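Local coordinates for protein carbon monoxide oxidation system transcription regulator CooA-1 (Carboxydothermus hydrogenoformans, PDB 6CPB) that senses carbon monoxide through a heme-binding domain, the part present in this chain, and probably regulates transcription as a DNA-binding factor, at residues Tyr36-Glu41 with Thr77-Ile83; Leu69-Phe75 with Asn112-Leu117; Tyr29-Leu35 with Ile83-Thr89; Asn43-Lys49 with Thr90-Ile96. All blocks are in the same frame, centred on the assembly; numbering follows the deposited sequence. Where two conformers were deposited one is given.

Contact 1 (Tyr36-Glu41 with Thr77-Ile83); sequences YTPNTE and THTRAFI
Tyr-36 lies across Thr-77 and Ile-83, where the loop after strand 34-36 meets the loop that leads into strand 82-85. Its CB touches Ile-83 CD1 at 4.0 Å. CG lies 3.6 Å from Thr-77 CG2, and this methyl sits over one ring face, offset toward the rim, as a CH-pi contact. CD1 and CD2 border the same methyl. The far end of the ring packs on Ile-91 and Tyr-93 of strand 89-95. The backbone of Tyr-36 is paired too: Ile-83 N donates to Tyr-36 O at 3.0 Å. A better-centred CH-pi contact puts Pro-38 CD 3.4 Å from the centroid of the Phe-82 ring, almost on its normal. Between these points one water bridges Thr-37 O and Ala-81 O, and another bridges Pro-38 O and Arg-80 N. At the Glu-41 end of the contact His-78 NE2 donates to Glu-41 O at 2.6 Å. The oxygen is close to the imidazole plane, but the donor lies above the carbonyl plane. His-78 has been seen as an axial ligand of heme iron in this protein. With no heme bound to this chain, NE2 is engaged by a carbonyl, so iron binding through it would probably break that bond.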
# COMPACT_ATOMS: atom_id res chain seq x y z
N TYR A 36 14.65 8.96 -7.29
CA TYR A 36 15.11 7.66 -6.83
C TYR A 36 14.79 6.64 -7.90
O TYR A 36 13.94 6.87 -8.77
CB TYR A 36 14.46 7.23 -5.51
CG TYR A 36 14.70 8.16 -4.35
CD1 TYR A 36 15.96 8.28 -3.78
CD2 TYR A 36 13.67 8.94 -3.83
CE1 TYR A 36 16.18 9.14 -2.72
CE2 TYR A 36 13.89 9.81 -2.77
CZ TYR A 36 15.15 9.90 -2.23
OH TYR A 36 15.35 10.77 -1.17
N THR A 37 15.43 5.48 -7.82
CA THR A 37 15.25 4.40 -8.78
C THR A 37 15.06 3.10 -8.02
O THR A 37 15.27 3.04 -6.80
CB THR A 37 16.46 4.25 -9.71
OG1 THR A 37 17.58 3.79 -8.96
CG2 THR A 37 16.78 5.55 -10.42
N PRO A 38 14.71 2.02 -8.73
CA PRO A 38 14.59 0.73 -8.05
C PRO A 38 15.88 0.29 -7.37
O PRO A 38 15.82 -0.49 -6.41
CB PRO A 38 14.19 -0.22 -9.18
CG PRO A 38 13.39 0.67 -10.09
CD PRO A 38 14.15 1.96 -10.09
N ASN A 39 17.02 0.76 -7.84
CA ASN A 39 18.31 0.36 -7.30
C ASN A 39 18.77 1.21 -6.12
O ASN A 39 19.83 0.92 -5.55
CB ASN A 39 19.40 0.43 -8.37
CG ASN A 39 19.37 -0.72 -9.34
OD1 ASN A 39 18.36 -1.39 -9.52
ND2 ASN A 39 20.49 -0.92 -10.03
N THR A 40 18.05 2.27 -5.77
CA THR A 40 18.46 3.09 -4.63
C THR A 40 18.66 2.20 -3.41
O THR A 40 17.73 1.51 -2.97
CB THR A 40 17.40 4.16 -4.38
OG1 THR A 40 17.37 5.07 -5.49
CG2 THR A 40 17.68 4.92 -3.07
N GLU A 41 19.87 2.20 -2.87
CA GLU A 41 20.20 1.26 -1.80
C GLU A 41 19.56 1.67 -0.48
O GLU A 41 19.07 0.82 0.27
CB GLU A 41 21.71 1.14 -1.64
CG GLU A 41 22.37 0.25 -2.68
CD GLU A 41 23.81 -0.09 -2.32
OE1 GLU A 41 24.28 0.39 -1.27
OE2 GLU A 41 24.45 -0.84 -3.07
N THR A 77 11.42 4.36 -0.92
CA THR A 77 12.26 3.56 -1.79
C THR A 77 12.08 2.08 -1.43
O THR A 77 11.20 1.71 -0.66
CB THR A 77 13.71 4.01 -1.70
OG1 THR A 77 14.17 3.75 -0.37
CG2 THR A 77 13.86 5.49 -2.03
N HIS A 78 12.90 1.21 -2.01
CA HIS A 78 12.79 -0.23 -1.80
C HIS A 78 11.43 -0.77 -2.25
O HIS A 78 10.92 -1.76 -1.71
CB HIS A 78 13.11 -0.63 -0.36
CG HIS A 78 14.57 -0.69 -0.07
ND1 HIS A 78 15.14 -1.76 0.59
CD2 HIS A 78 15.58 0.16 -0.35
CE1 HIS A 78 16.44 -1.55 0.71
NE2 HIS A 78 16.73 -0.40 0.13
N THR A 79 10.84 -0.12 -3.25
CA THR A 79 9.54 -0.54 -3.78
C THR A 79 9.60 -0.75 -5.29
O THR A 79 8.56 -0.69 -5.96
CB THR A 79 8.48 0.48 -3.38
OG1 THR A 79 8.90 1.79 -3.79
CG2 THR A 79 8.27 0.47 -1.87
N ARG A 80 10.79 -0.99 -5.83
CA ARG A 80 10.97 -1.42 -7.22
C ARG A 80 10.48 -0.38 -8.23
O ARG A 80 10.17 -0.72 -9.38
CB ARG A 80 10.36 -2.80 -7.49
CG ARG A 80 10.95 -3.89 -6.61
CD ARG A 80 10.43 -5.25 -7.03
NE ARG A 80 10.35 -6.17 -5.90
CZ ARG A 80 11.21 -7.16 -5.63
NH1 ARG A 80 12.25 -7.39 -6.42
NH2 ARG A 80 11.01 -7.92 -4.56
N ALA A 81 10.45 0.89 -7.85
CA ALA A 81 9.88 1.94 -8.67
C ALA A 81 10.87 3.07 -8.92
O ALA A 81 11.78 3.32 -8.12
CB ALA A 81 8.64 2.51 -7.99
N PHE A 82 10.65 3.77 -10.03
CA PHE A 82 11.30 5.03 -10.33
C PHE A 82 10.40 6.17 -9.89
O PHE A 82 9.17 6.06 -9.92
CB PHE A 82 11.48 5.19 -11.85
CG PHE A 82 12.45 4.23 -12.50
CD1 PHE A 82 12.08 2.93 -12.81
CD2 PHE A 82 13.73 4.64 -12.82
CE1 PHE A 82 12.99 2.06 -13.43
CE2 PHE A 82 14.63 3.78 -13.42
CZ PHE A 82 14.26 2.50 -13.73
N ILE A 83 11.02 7.28 -9.51
CA ILE A 83 10.29 8.48 -9.09
C ILE A 83 10.94 9.68 -9.77
O ILE A 83 12.15 9.88 -9.64
CB ILE A 83 10.27 8.65 -7.56
CG1 ILE A 83 9.61 7.44 -6.88
CG2 ILE A 83 9.48 9.90 -7.19
CD1 ILE A 83 10.54 6.55 -6.19
O HOH W 1 12.82 3.94 -5.54
O HOH W 2 15.08 1.45 -3.82
O HOH W 3 13.57 -1.34 -5.02

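Contact 2 (Leu69-Phe75 with Asn112-Leu117); sequences LEAGDIF and NMVKVL. With SO4 (sulfate ion), chain D.
Asn-112 grips the turn before strand 74-76 with both ends of its amide. Its OD1 accepts from Ile-74 N at 2.8 Å, and its ND2 donates to Asp-73 OD1 at 3.1 Å. The second bond is nearly straight (173°) and uses the anti lone pair of Asp-73 OD1, with amide and carboxylate nearly coplanar. The buried side is tight. Ile-74 CG2 presses on Met-113 CB at 3.6 Å, and Val-116 CG1 meets Leu-69 CD2 at 3.8 Å. Leu-117 CD2 comes in at the edge of the Phe-75 ring, 3.7 Å from CE1. The other side is more open to solvent: partly exposed Lys-115 bends at chi2 and chi3 into a salt bridge, NZ 3.0 Å from Asp-73 OD1 and above the carboxylate plane. NZ also weakly bonds a sulfate, probably from the crystallisation liquor. Thr-6 OG1 bonds both this sulfate and Asn-112 ND2. Asp-73 OD2 turns back to Glu-70 N, bracing its own type II turn. Met-113 and Leu-117 pack on Val-114 and Leu-117 of the second subunit, consistent with the long dimer helix of CRP-type regulators. Helix 108-135 thus packs beside strands 62-70 and 74-76, and Met-113 also reaches strand 44-50 and helix 96-105.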
# COMPACT_ATOMS: atom_id res chain seq x y z
N LEU A 69 1.97 11.71 -7.50
CA LEU A 69 1.89 12.12 -6.10
C LEU A 69 1.98 13.62 -6.01
O LEU A 69 2.85 14.25 -6.62
CB LEU A 69 3.02 11.50 -5.29
CG LEU A 69 3.15 9.99 -5.39
CD1 LEU A 69 4.24 9.51 -4.48
CD2 LEU A 69 1.83 9.27 -5.09
N GLU A 70 1.07 14.20 -5.24
CA GLU A 70 0.97 15.64 -5.08
C GLU A 70 1.68 16.07 -3.80
O GLU A 70 2.08 15.25 -2.96
CB GLU A 70 -0.50 16.05 -5.00
CG GLU A 70 -1.36 15.53 -6.14
CD GLU A 70 -1.04 16.19 -7.48
OE1 GLU A 70 -0.48 17.31 -7.49
OE2 GLU A 70 -1.35 15.59 -8.54
N ALA A 71 1.82 17.38 -3.64
CA ALA A 71 2.34 17.91 -2.39
C ALA A 71 1.45 17.42 -1.25
O ALA A 71 0.23 17.50 -1.32
CB ALA A 71 2.37 19.43 -2.45
N GLY A 72 2.09 16.88 -0.20
CA GLY A 72 1.39 16.28 0.91
C GLY A 72 1.24 14.78 0.82
O GLY A 72 0.63 14.19 1.72
N ASP A 73 1.77 14.15 -0.22
CA ASP A 73 1.79 12.70 -0.34
C ASP A 73 3.16 12.14 0.03
O ASP A 73 4.20 12.79 -0.16
CB ASP A 73 1.46 12.23 -1.76
CG ASP A 73 -0.01 12.34 -2.11
OD1 ASP A 73 -0.87 12.18 -1.23
OD2 ASP A 73 -0.31 12.53 -3.32
N ILE A 74 3.16 10.91 0.55
CA ILE A 74 4.35 10.24 1.05
C ILE A 74 4.54 8.90 0.34
O ILE A 74 3.57 8.25 -0.06
CB ILE A 74 4.21 10.07 2.59
CG1 ILE A 74 5.55 9.86 3.28
CG2 ILE A 74 3.25 8.97 2.95
CD1 ILE A 74 5.47 10.01 4.79
N PHE A 75 5.79 8.50 0.17
CA PHE A 75 6.13 7.23 -0.48
C PHE A 75 7.51 6.80 0.04
O PHE A 75 7.98 7.32 1.05
CB PHE A 75 5.97 7.37 -2.01
CG PHE A 75 6.13 6.07 -2.79
CD1 PHE A 75 5.50 4.89 -2.40
CD2 PHE A 75 6.92 6.05 -3.92
CE1 PHE A 75 5.69 3.72 -3.11
CE2 PHE A 75 7.09 4.89 -4.64
CZ PHE A 75 6.47 3.73 -4.24
N ASN A 112 -1.60 8.52 5.15
CA ASN A 112 -1.37 8.89 3.78
C ASN A 112 -0.59 7.81 3.05
O ASN A 112 -0.86 7.52 1.88
CB ASN A 112 -0.65 10.24 3.70
CG ASN A 112 -0.41 10.67 2.28
OD1 ASN A 112 0.65 10.44 1.73
ND2 ASN A 112 -1.42 11.27 1.67
N MET A 113 0.37 7.18 3.73
CA MET A 113 1.15 6.13 3.11
C MET A 113 0.26 4.96 2.68
O MET A 113 0.46 4.38 1.61
CB MET A 113 2.24 5.66 4.06
CG MET A 113 3.15 4.63 3.45
SD MET A 113 4.54 4.25 4.48
CE MET A 113 5.59 5.67 4.17
N VAL A 114 -0.70 4.58 3.53
CA VAL A 114 -1.65 3.54 3.17
C VAL A 114 -2.43 3.92 1.93
O VAL A 114 -2.63 3.11 1.02
CB VAL A 114 -2.59 3.25 4.37
CG1 VAL A 114 -3.80 2.43 3.93
CG2 VAL A 114 -1.84 2.53 5.48
N LYS A 115 -2.90 5.17 1.87
CA LYS A 115 -3.67 5.63 0.72
C LYS A 115 -2.84 5.55 -0.56
O LYS A 115 -3.30 5.04 -1.60
CB LYS A 115 -4.15 7.06 1.00
CG LYS A 115 -5.08 7.66 -0.03
CD LYS A 115 -4.37 8.31 -1.19
CE LYS A 115 -3.48 9.47 -0.78
NZ LYS A 115 -2.99 10.19 -1.99
N VAL A 116 -1.60 6.04 -0.51
CA VAL A 116 -0.71 6.05 -1.67
C VAL A 116 -0.39 4.63 -2.12
O VAL A 116 -0.49 4.30 -3.32
CB VAL A 116 0.58 6.84 -1.35
CG1 VAL A 116 1.64 6.62 -2.42
CG2 VAL A 116 0.29 8.33 -1.21
N LEU A 117 -0.01 3.76 -1.18
CA LEU A 117 0.34 2.38 -1.54
C LEU A 117 -0.87 1.65 -2.10
O LEU A 117 -0.74 0.86 -3.04
CB LEU A 117 0.91 1.64 -0.34
CG LEU A 117 2.30 2.07 0.12
CD1 LEU A 117 2.65 1.38 1.42
CD2 LEU A 117 3.37 1.79 -0.91
S SO4 D . -5.90 12.67 0.02
O1 SO4 D . -6.06 13.88 0.81
O2 SO4 D . -6.19 11.50 0.86
O3 SO4 D . -6.82 12.69 -1.11
O4 SO4 D . -4.52 12.60 -0.47
O HOH W 4 3.22 5.48 0.25

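Contact 3 (Tyr29-Leu35 with Ile83-Thr89); sequences YSKKAIL and IQAMEDT
The carbonyl O of Thr-89 lies at the edge of the Tyr-29 ring, near its plane and 3.8 Å from CD1, while Leu-35 CG sits over the centre of one ring face. The two segments form an antiparallel corner of the beta roll of a cyclic nucleotide-binding domain. The amide of Gln-84 is another flat group. Its NE2 donates to Lys-32 O at 3.1 Å, with the oxygen near the amide plane. CG anti to the backbone N (chi1 176°) and an extended chain carry this amide along to the turn. Its OE1 goes instead to Arg-54.

Side by side the segments pass from one sheet to the other. Tyr-29 and Thr-89 are a hydrogen-bonded pair in one sheet, with bonds in both directions. Ile-34 and Gln-84 are a non-hydrogen-bonded pair in the other, flanked by Ala-85 N to Ala-33 O and Leu-35 N to Ile-83 O. Between them a type II turn from Ser-30 to Ala-33 is closed by Ala-33 N to Ser-30 O. It is tied to the other segment by Lys-32 N, which donates to Ala-85 O at 2.8 Å.

Inside the corner, Ala-85 CB packs on Leu-35 CD1 at 3.9 Å and on Tyr-29 CB at 4.1 Å. The outer side is largely polar, though Ile-34 CD1 lies on Gln-84 CB. The extended chain of Lys-31 runs past Met-86 O, with CG 3.5 Å from it. Glu-87 turns away to a salt bridge with Arg-52. Asp-88 OD1 accepts from Lys-31 N at 3.2 Å, met nearly along its C-O axis.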
# COMPACT_ATOMS: atom_id res chain seq x y z
N TYR A 29 14.59 19.32 -6.34
CA TYR A 29 14.69 18.71 -7.66
C TYR A 29 14.05 19.63 -8.69
O TYR A 29 13.00 20.23 -8.44
CB TYR A 29 13.95 17.36 -7.70
CG TYR A 29 14.46 16.41 -6.66
CD1 TYR A 29 13.91 16.41 -5.39
CD2 TYR A 29 15.52 15.57 -6.93
CE1 TYR A 29 14.39 15.57 -4.42
CE2 TYR A 29 16.02 14.72 -5.95
CZ TYR A 29 15.44 14.73 -4.71
OH TYR A 29 15.88 13.90 -3.70
N SER A 30 14.67 19.72 -9.84
CA SER A 30 14.08 20.44 -10.94
C SER A 30 13.17 19.53 -11.76
O SER A 30 13.25 18.30 -11.70
CB SER A 30 15.16 21.01 -11.84
OG SER A 30 16.03 19.99 -12.30
N LYS A 31 12.32 20.15 -12.56
CA LYS A 31 11.40 19.40 -13.40
C LYS A 31 12.16 18.37 -14.23
O LYS A 31 13.20 18.66 -14.82
CB LYS A 31 10.66 20.38 -14.30
CG LYS A 31 9.65 19.74 -15.19
CD LYS A 31 8.83 20.77 -15.93
CE LYS A 31 7.80 20.11 -16.82
NZ LYS A 31 6.90 21.12 -17.46
N LYS A 32 11.63 17.14 -14.23
CA LYS A 32 12.12 15.95 -14.94
C LYS A 32 13.29 15.25 -14.23
O LYS A 32 13.69 14.17 -14.67
CB LYS A 32 12.44 16.18 -16.43
CG LYS A 32 11.29 16.79 -17.23
CD LYS A 32 9.90 16.19 -16.95
CE LYS A 32 9.42 15.27 -18.06
NZ LYS A 32 8.83 16.02 -19.20
N ALA A 33 13.80 15.80 -13.14
CA ALA A 33 14.86 15.12 -12.41
C ALA A 33 14.34 13.80 -11.85
O ALA A 33 13.18 13.66 -11.47
CB ALA A 33 15.36 15.98 -11.26
N ILE A 34 15.23 12.82 -11.77
CA ILE A 34 14.94 11.53 -11.17
C ILE A 34 15.30 11.60 -9.69
O ILE A 34 16.46 11.82 -9.35
CB ILE A 34 15.73 10.42 -11.87
CG1 ILE A 34 15.50 10.44 -13.38
CG2 ILE A 34 15.38 9.07 -11.24
CD1 ILE A 34 14.07 10.31 -13.80
N LEU A 35 14.31 11.39 -8.82
CA LEU A 35 14.55 11.39 -7.37
C LEU A 35 15.22 10.11 -6.92
O LEU A 35 16.22 10.14 -6.19
CB LEU A 35 13.24 11.56 -6.60
CG LEU A 35 12.65 12.97 -6.51
CD1 LEU A 35 12.13 13.47 -7.84
CD2 LEU A 35 11.55 12.97 -5.48
N ILE A 83 11.02 7.28 -9.51
CA ILE A 83 10.29 8.48 -9.09
C ILE A 83 10.94 9.68 -9.77
O ILE A 83 12.15 9.88 -9.64
CB ILE A 83 10.27 8.65 -7.56
CG1 ILE A 83 9.61 7.44 -6.88
CG2 ILE A 83 9.48 9.90 -7.19
CD1 ILE A 83 10.54 6.55 -6.19
N GLN A 84 10.12 10.47 -10.47
CA GLN A 84 10.58 11.62 -11.25
C GLN A 84 9.79 12.88 -10.90
O GLN A 84 8.57 12.84 -10.73
CB GLN A 84 10.40 11.32 -12.75
CG GLN A 84 10.75 12.49 -13.66
CD GLN A 84 10.51 12.17 -15.09
OE1 GLN A 84 9.44 11.67 -15.45
NE2 GLN A 84 11.50 12.42 -15.93
N ALA A 85 10.49 14.01 -10.83
CA ALA A 85 9.81 15.29 -10.59
C ALA A 85 9.07 15.74 -11.84
O ALA A 85 9.63 15.76 -12.94
CB ALA A 85 10.84 16.34 -10.20
N MET A 86 7.81 16.14 -11.67
CA MET A 86 7.00 16.65 -12.77
C MET A 86 7.04 18.17 -12.85
O MET A 86 6.60 18.75 -13.85
CB MET A 86 5.56 16.17 -12.63
CG MET A 86 5.46 14.66 -12.67
SD MET A 86 3.77 14.04 -12.69
CE MET A 86 3.35 14.34 -14.40
N GLU A 87 7.55 18.81 -11.82
CA GLU A 87 7.80 20.24 -11.73
C GLU A 87 8.85 20.39 -10.65
O GLU A 87 9.21 19.42 -9.97
CB GLU A 87 6.53 20.99 -11.36
CG GLU A 87 5.91 20.49 -10.11
CD GLU A 87 4.41 20.59 -10.08
OE1 GLU A 87 3.78 20.13 -11.05
OE2 GLU A 87 3.88 21.08 -9.05
N ASP A 88 9.33 21.61 -10.43
CA ASP A 88 10.26 21.84 -9.34
C ASP A 88 9.63 21.33 -8.04
O ASP A 88 8.48 21.65 -7.73
CB ASP A 88 10.58 23.33 -9.22
CG ASP A 88 11.43 23.84 -10.38
OD1 ASP A 88 11.88 23.03 -11.22
OD2 ASP A 88 11.62 25.07 -10.45
N THR A 89 10.39 20.54 -7.29
CA THR A 89 9.87 19.78 -6.16
C THR A 89 10.85 19.84 -4.99
O THR A 89 12.06 19.78 -5.19
CB THR A 89 9.65 18.33 -6.61
OG1 THR A 89 8.57 18.27 -7.54
CG2 THR A 89 9.32 17.40 -5.45

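Contact 4 (Asn43-Lys49 with Thr90-Ile96); sequences NLVFLVK and TILYTDI
Strand segments 44-48 and 90-95 run antiparallel at 156°, their axes 4.5 Å apart at closest, with Val-45 facing Thr-94 and Leu-47 facing Leu-92 as hydrogen-bonded pairs. Val-45 N to Thr-94 O is 2.9 Å, and Leu-47 N to Leu-92 O is 2.8 Å, each with its return bond. Ile-96 N to Asn-43 O and Lys-49 N to Thr-90 O extend the backbone bonding past the paired residues.

Phe-46 and Tyr-93 form a non-hydrogen-bonded pair on one face, their CB atoms 3.9 Å apart. In both, CG stands between the backbone N and the carbonyl carbon (chi1 71° and 64°), but the Phe-46 ring leads away, so the two touch at their bases. Ile-91 CD1 lies 4.0 Å from Phe-46 CB. Leu-44 CD1 approaches the Tyr-93 ring obliquely, 4.2 Å from Tyr-93 CD2. Val-45, Leu-47, Leu-92 and Thr-94 lie on the other face; Thr-94 OG1 bonds to Asn-98.

At one end Lys-49 lies alongside Thr-90, its CD 4.1 Å from Thr-90 CG2, and NZ forms a salt bridge with Glu-26. At the other, Asn-43 crosses Ile-96, its CG 3.6 Å from Ile-96 CG2, and also packs on His-78. Asp-95 OD2 caps helix 96-105 at Asn-98 N. In this central pair of one four-stranded sheet of the cyclic nucleotide-binding beta roll, main-chain bonds set the register and charged ends turn to other elements.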
# COMPACT_ATOMS: atom_id res chain seq x y z
N ASN A 43 17.04 2.64 2.23
CA ASN A 43 15.61 2.41 2.45
C ASN A 43 15.07 3.63 3.18
O ASN A 43 15.33 3.84 4.37
CB ASN A 43 15.40 1.13 3.25
CG ASN A 43 13.97 0.69 3.24
OD1 ASN A 43 13.08 1.49 2.97
ND2 ASN A 43 13.73 -0.59 3.52
N LEU A 44 14.35 4.47 2.44
CA LEU A 44 13.95 5.78 2.91
C LEU A 44 12.47 6.00 2.66
O LEU A 44 11.87 5.42 1.75
CB LEU A 44 14.70 6.87 2.10
CG LEU A 44 16.20 6.82 1.93
CD1 LEU A 44 16.57 7.82 0.84
CD2 LEU A 44 16.90 7.15 3.24
N VAL A 45 11.89 6.88 3.47
CA VAL A 45 10.54 7.38 3.29
C VAL A 45 10.66 8.86 2.95
O VAL A 45 11.44 9.57 3.59
CB VAL A 45 9.72 7.17 4.58
CG1 VAL A 45 8.39 7.87 4.50
CG2 VAL A 45 9.55 5.68 4.83
N PHE A 46 9.92 9.30 1.94
CA PHE A 46 9.96 10.70 1.55
C PHE A 46 8.56 11.26 1.39
O PHE A 46 7.65 10.58 0.93
CB PHE A 46 10.79 10.93 0.28
CG PHE A 46 10.15 10.43 -0.97
CD1 PHE A 46 10.33 9.12 -1.38
CD2 PHE A 46 9.34 11.26 -1.74
CE1 PHE A 46 9.72 8.65 -2.55
CE2 PHE A 46 8.73 10.80 -2.89
CZ PHE A 46 8.92 9.51 -3.30
N LEU A 47 8.44 12.54 1.75
CA LEU A 47 7.21 13.31 1.71
C LEU A 47 7.40 14.44 0.70
O LEU A 47 8.41 15.14 0.75
CB LEU A 47 6.99 13.88 3.13
CG LEU A 47 5.84 14.83 3.40
CD1 LEU A 47 4.51 14.29 2.85
CD2 LEU A 47 5.75 15.05 4.91
N VAL A 48 6.44 14.61 -0.20
CA VAL A 48 6.47 15.74 -1.13
C VAL A 48 6.02 16.99 -0.38
O VAL A 48 4.85 17.13 -0.03
CB VAL A 48 5.60 15.49 -2.37
CG1 VAL A 48 5.73 16.65 -3.34
CG2 VAL A 48 5.99 14.19 -3.05
N LYS A 49 6.96 17.89 -0.12
CA LYS A 49 6.64 19.14 0.56
C LYS A 49 6.03 20.16 -0.40
O LYS A 49 5.08 20.87 -0.06
CB LYS A 49 7.91 19.69 1.22
CG LYS A 49 7.73 21.03 1.92
CD LYS A 49 8.99 21.44 2.64
CE LYS A 49 8.88 22.83 3.23
NZ LYS A 49 10.09 23.14 4.04
N THR A 90 10.31 19.93 -3.78
CA THR A 90 11.07 19.74 -2.56
C THR A 90 10.49 18.56 -1.81
O THR A 90 9.28 18.46 -1.66
CB THR A 90 11.02 20.99 -1.67
OG1 THR A 90 11.62 22.08 -2.37
CG2 THR A 90 11.76 20.79 -0.36
N ILE A 91 11.37 17.70 -1.31
CA ILE A 91 10.97 16.57 -0.48
C ILE A 91 11.63 16.68 0.89
O ILE A 91 12.68 17.31 1.07
CB ILE A 91 11.28 15.20 -1.09
CG1 ILE A 91 12.78 14.89 -1.01
CG2 ILE A 91 10.72 15.10 -2.50
CD1 ILE A 91 13.16 13.53 -1.58
N LEU A 92 10.99 16.02 1.85
CA LEU A 92 11.57 15.70 3.15
C LEU A 92 11.73 14.18 3.20
O LEU A 92 10.81 13.46 2.83
CB LEU A 92 10.64 16.15 4.28
CG LEU A 92 10.45 17.66 4.41
CD1 LEU A 92 9.49 17.96 5.56
CD2 LEU A 92 11.78 18.38 4.63
N TYR A 93 12.89 13.70 3.67
CA TYR A 93 13.10 12.25 3.73
C TYR A 93 13.80 11.83 5.01
O TYR A 93 14.54 12.59 5.62
CB TYR A 93 13.87 11.72 2.51
CG TYR A 93 15.28 12.24 2.37
CD1 TYR A 93 15.53 13.42 1.70
CD2 TYR A 93 16.36 11.54 2.88
CE1 TYR A 93 16.81 13.90 1.55
CE2 TYR A 93 17.66 12.01 2.72
CZ TYR A 93 17.86 13.19 2.07
OH TYR A 93 19.13 13.69 1.90
N THR A 94 13.56 10.58 5.39
CA THR A 94 14.23 9.98 6.54
C THR A 94 14.33 8.47 6.31
O THR A 94 13.64 7.92 5.47
CB THR A 94 13.50 10.33 7.85
OG1 THR A 94 14.35 10.03 8.96
CG2 THR A 94 12.21 9.56 8.02
N ASP A 95 15.21 7.81 7.06
CA ASP A 95 15.35 6.37 6.90
C ASP A 95 14.13 5.65 7.47
O ASP A 95 13.45 6.14 8.38
CB ASP A 95 16.60 5.88 7.61
CG ASP A 95 16.56 6.15 9.09
OD1 ASP A 95 16.89 7.28 9.49
OD2 ASP A 95 16.17 5.24 9.86
N ILE A 96 13.86 4.46 6.93
CA ILE A 96 12.62 3.74 7.25
C ILE A 96 12.51 3.44 8.74
O ILE A 96 11.42 3.56 9.32
CB ILE A 96 12.48 2.47 6.38
CG1 ILE A 96 11.07 1.88 6.55
CG2 ILE A 96 13.56 1.44 6.71
CD1 ILE A 96 10.76 0.74 5.62

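Overall arrangement
Contacts 2 and 4 are the buried ones, whereas contacts 1 and 3 lie partly at the surface. Contact 4 is strand pairing inside one sheet. Contact 2 adds the long helix to strand 74-76 of that sheet and strand 62-70 of the other, and probable backbone bonds of Gly-72 and Asp-73 with Val-48 join the two contacts. Contacts 1 and 3 share strand 82-85 and Ile-83, and contact 1 is nested within the chain loop closed by contact 3. Contact 1 uses waters and a histidine linked to heme binding; contact 3 is richer in direct backbone bonds. Ile-91 packs against Leu-35 and Tyr-36 of the other sheet, and on Tyr-29 of its own.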